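Local coordinates for putative polyprenyl synthetase (Streptomyces coelicolor, PDB 3NF2), which probably joins isoprenyl diphosphate units into longer prenyl chains in a magnesium-dependent reaction, as in other members of the FPP/GGPP synthase family, at residues Glu84-Phe89 with Ala124-Ala129. Residues are numbered along the deposited sequence; the frame is centred on the assembly and turned at random.
Sequences ELVHNF and ALFALA. With SO4 (sulfate ion), chain B.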
ATOM      1  N   GLU A  84     -11.169   3.199   8.421  1.00 42.21           N
ATOM      2  CA  GLU A  84     -10.924   4.599   8.117  1.00 40.82           C
ATOM      3  C   GLU A  84      -9.540   4.829   7.529  1.00 43.42           C
ATOM      4  O   GLU A  84      -9.362   5.687   6.661  1.00 42.57           O
ATOM      5  CB  GLU A  84     -11.092   5.450   9.368  1.00 42.01           C
ATOM      6  CG  GLU A  84     -12.535   5.670   9.790  1.00 49.00           C
ATOM      7  CD  GLU A  84     -13.449   5.972   8.621  1.00 52.11           C
ATOM      8  OE1 GLU A  84     -14.162   5.042   8.185  1.00 40.76           O
ATOM      9  OE2 GLU A  84     -13.444   7.127   8.138  1.00 50.27           O
ATOM     10  N   LEU A  85      -8.569   4.060   8.018  1.00 44.27           N
ATOM     11  CA  LEU A  85      -7.191   4.151   7.562  1.00 47.33           C
ATOM     12  C   LEU A  85      -7.047   3.686   6.117  1.00 46.33           C
ATOM     13  O   LEU A  85      -6.426   4.380   5.305  1.00 48.24           O
ATOM     14  CB  LEU A  85      -6.256   3.373   8.496  1.00 45.36           C
ATOM     15  CG  LEU A  85      -5.929   4.059   9.826  1.00 40.64           C
ATOM     16  CD1 LEU A  85      -5.252   3.086  10.800  1.00 31.05           C
ATOM     17  CD2 LEU A  85      -5.080   5.318   9.640  1.00 30.19           C
ATOM     18  N   VAL A  86      -7.643   2.528   5.808  1.00 45.93           N
ATOM     19  CA  VAL A  86      -7.659   1.974   4.450  1.00 42.54           C
ATOM     20  C   VAL A  86      -8.391   2.917   3.507  1.00 44.42           C
ATOM     21  O   VAL A  86      -7.917   3.184   2.387  1.00 42.83           O
ATOM     22  CB  VAL A  86      -8.301   0.562   4.397  1.00 43.47           C
ATOM     23  CG1 VAL A  86      -8.578   0.140   2.967  1.00 38.92           C
ATOM     24  CG2 VAL A  86      -7.385  -0.461   5.031  1.00 37.84           C
ATOM     25  N   HIS A  87      -9.519   3.450   3.984  1.00 40.75           N
ATOM     26  CA  HIS A  87     -10.276   4.461   3.250  1.00 41.35           C
ATOM     27  C   HIS A  87      -9.398   5.629   2.837  1.00 38.74           C
ATOM     28  O   HIS A  87      -9.418   6.035   1.681  1.00 42.08           O
ATOM     29  CB  HIS A  87     -11.464   4.978   4.067  1.00 41.84           C
ATOM     30  CG  HIS A  87     -12.126   6.182   3.472  1.00 30.12           C
ATOM     31  ND1 HIS A  87     -12.823   6.137   2.283  1.00 39.82           N
ATOM     32  CD2 HIS A  87     -12.196   7.464   3.901  1.00 38.70           C
ATOM     33  CE1 HIS A  87     -13.290   7.341   2.003  1.00 48.59           C
ATOM     34  NE2 HIS A  87     -12.931   8.164   2.973  1.00 42.80           N
ATOM     35  N   ASN A  88      -8.621   6.150   3.780  1.00 39.87           N
ATOM     36  CA  ASN A  88      -7.797   7.326   3.524  1.00 40.71           C
ATOM     37  C   ASN A  88      -6.532   7.062   2.695  1.00 42.98           C
ATOM     38  O   ASN A  88      -6.098   7.928   1.934  1.00 45.91           O
ATOM     39  CB  ASN A  88      -7.492   8.046   4.828  1.00 37.97           C
ATOM     40  CG  ASN A  88      -8.707   8.769   5.373  1.00 43.15           C
ATOM     41  OD1 ASN A  88      -9.029   9.887   4.945  1.00 38.21           O
ATOM     42  ND2 ASN A  88      -9.394   8.136   6.311  1.00 38.48           N
ATOM     43  N   PHE A  89      -5.979   5.859   2.833  1.00 38.61           N
ATOM     44  CA  PHE A  89      -4.925   5.342   1.948  1.00 36.17           C
ATOM     45  C   PHE A  89      -5.425   5.340   0.518  1.00 39.03           C
ATOM     46  O   PHE A  89      -4.722   5.752  -0.404  1.00 46.40           O
ATOM     47  CB  PHE A  89      -4.502   3.927   2.413  1.00 39.89           C
ATOM     48  CG  PHE A  89      -4.353   2.897   1.297  1.00 35.86           C
ATOM     49  CD1 PHE A  89      -5.324   1.913   1.110  1.00 37.26           C
ATOM     50  CD2 PHE A  89      -3.221   2.875   0.475  1.00 38.47           C
ATOM     51  CE1 PHE A  89      -5.199   0.944   0.098  1.00 45.04           C
ATOM     52  CE2 PHE A  89      -3.079   1.906  -0.536  1.00 36.71           C
ATOM     53  CZ  PHE A  89      -4.073   0.944  -0.728  1.00 44.37           C
ATOM     54  N   ALA A 124       1.765   4.071   4.382  1.00 33.25           N
ATOM     55  CA  ALA A 124       1.933   4.011   5.813  1.00 38.52           C
ATOM     56  C   ALA A 124       0.597   3.786   6.502  1.00 38.31           C
ATOM     57  O   ALA A 124       0.528   3.030   7.458  1.00 40.02           O
ATOM     58  CB  ALA A 124       2.582   5.279   6.318  1.00 37.39           C
ATOM     59  N   LEU A 125      -0.457   4.427   5.994  1.00 40.23           N
ATOM     60  CA  LEU A 125      -1.807   4.262   6.536  1.00 40.46           C
ATOM     61  C   LEU A 125      -2.344   2.852   6.309  1.00 40.24           C
ATOM     62  O   LEU A 125      -2.994   2.280   7.188  1.00 43.88           O
ATOM     63  CB  LEU A 125      -2.772   5.305   5.956  1.00 38.74           C
ATOM     64  CG  LEU A 125      -2.595   6.799   6.285  1.00 40.87           C
ATOM     65  CD1 LEU A 125      -3.795   7.595   5.772  1.00 39.21           C
ATOM     66  CD2 LEU A 125      -2.381   7.085   7.764  1.00 35.85           C
ATOM     67  N   PHE A 126      -2.054   2.292   5.136  1.00 42.33           N
ATOM     68  CA  PHE A 126      -2.474   0.940   4.798  1.00 40.41           C
ATOM     69  C   PHE A 126      -1.743  -0.101   5.658  1.00 41.52           C
ATOM     70  O   PHE A 126      -2.355  -1.072   6.117  1.00 45.28           O
ATOM     71  CB  PHE A 126      -2.299   0.675   3.291  1.00 43.42           C
ATOM     72  CG  PHE A 126      -2.808  -0.679   2.832  1.00 47.56           C
ATOM     73  CD1 PHE A 126      -3.910  -1.297   3.431  1.00 44.94           C
ATOM     74  CD2 PHE A 126      -2.211  -1.313   1.758  1.00 70.40           C
ATOM     75  CE1 PHE A 126      -4.360  -2.548   2.997  1.00 46.78           C
ATOM     76  CE2 PHE A 126      -2.657  -2.564   1.315  1.00 73.35           C
ATOM     77  CZ  PHE A 126      -3.734  -3.179   1.941  1.00 57.14           C
ATOM     78  N   ALA A 127      -0.454   0.107   5.901  1.00 37.90           N
ATOM     79  CA  ALA A 127       0.272  -0.783   6.812  1.00 42.09           C
ATOM     80  C   ALA A 127      -0.184  -0.620   8.276  1.00 45.02           C
ATOM     81  O   ALA A 127      -0.264  -1.606   9.021  1.00 41.18           O
ATOM     82  CB  ALA A 127       1.767  -0.588   6.683  1.00 32.74           C
ATOM     83  N   LEU A 128      -0.498   0.615   8.671  1.00 38.42           N
ATOM     84  CA  LEU A 128      -0.986   0.890  10.029  1.00 46.67           C
ATOM     85  C   LEU A 128      -2.342   0.239  10.331  1.00 47.10           C
ATOM     86  O   LEU A 128      -2.625  -0.122  11.475  1.00 51.13           O
ATOM     87  CB  LEU A 128      -1.053   2.409  10.278  1.00 41.81           C
ATOM     88  CG  LEU A 128      -1.359   2.911  11.690  1.00 34.83           C
ATOM     89  CD1 LEU A 128      -0.359   2.400  12.764  1.00 33.50           C
ATOM     90  CD2 LEU A 128      -1.412   4.412  11.693  1.00 41.97           C
ATOM     91  N   ALA A 129      -3.171   0.101   9.298  1.00 47.30           N
ATOM     92  CA  ALA A 129      -4.514  -0.451   9.434  1.00 42.17           C
ATOM     93  C   ALA A 129      -4.433  -1.905   9.809  1.00 43.09           C
ATOM     94  O   ALA A 129      -5.151  -2.363  10.702  1.00 43.69           O
ATOM     95  CB  ALA A 129      -5.305  -0.282   8.135  1.00 42.82           C
TER
HETATM   96  S   SO4 B   1     -15.860  10.460   3.912  1.00 77.46           S
HETATM   97  O1  SO4 B   1     -15.195   9.973   5.121  1.00 65.52           O
HETATM   98  O2  SO4 B   1     -16.765  11.543   4.288  1.00 78.40           O
HETATM   99  O3  SO4 B   1     -14.837  10.938   2.975  1.00 66.70           O
HETATM  100  O4  SO4 B   1     -16.642   9.395   3.269  1.00 60.05           O
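Phe89 and Phe126 form an offset stack where helices 77-98 and 115-134 pack antiparallel in the all-helical isoprenoid synthase fold. Over these segments the axes approach to 8.0 Å, with their N-to-C directions at 160°. The ring planes differ by 12°, with centroids 4.5 Å apart. Phe126 can be followed outward: its CB sits over the Phe89 face, 3.8 Å from the ring centroid, a CH-pi contact. With CG anti to the backbone N (chi1 -176°), the ring then runs alongside Phe89, CD2 nearing Phe89 CZ, while CD1 meets Val86 CG2 at 3.9 Å. The Phe126 ring also meets the ring of Phe126 of the second subunit, which places the stack at the dimer interface.

Leu85 fills the other part of the seam: its CB lies 3.8 Å from Ala129 CB, CD1 reaches Leu128 CG, and CD2 touches Leu125 CD2, the two leucine side chains crossing at about a right angle. The eight touching residues are all buried. On helix 77-98, His87 lies beyond this seam, and its NE2 gives a weak hydrogen bond to O3 of a sulfate, probably from the crystallisation liquor, also bound by Arg58 and Arg104. Leu125 CD1 ends 3.8 Å from Asn88 CB.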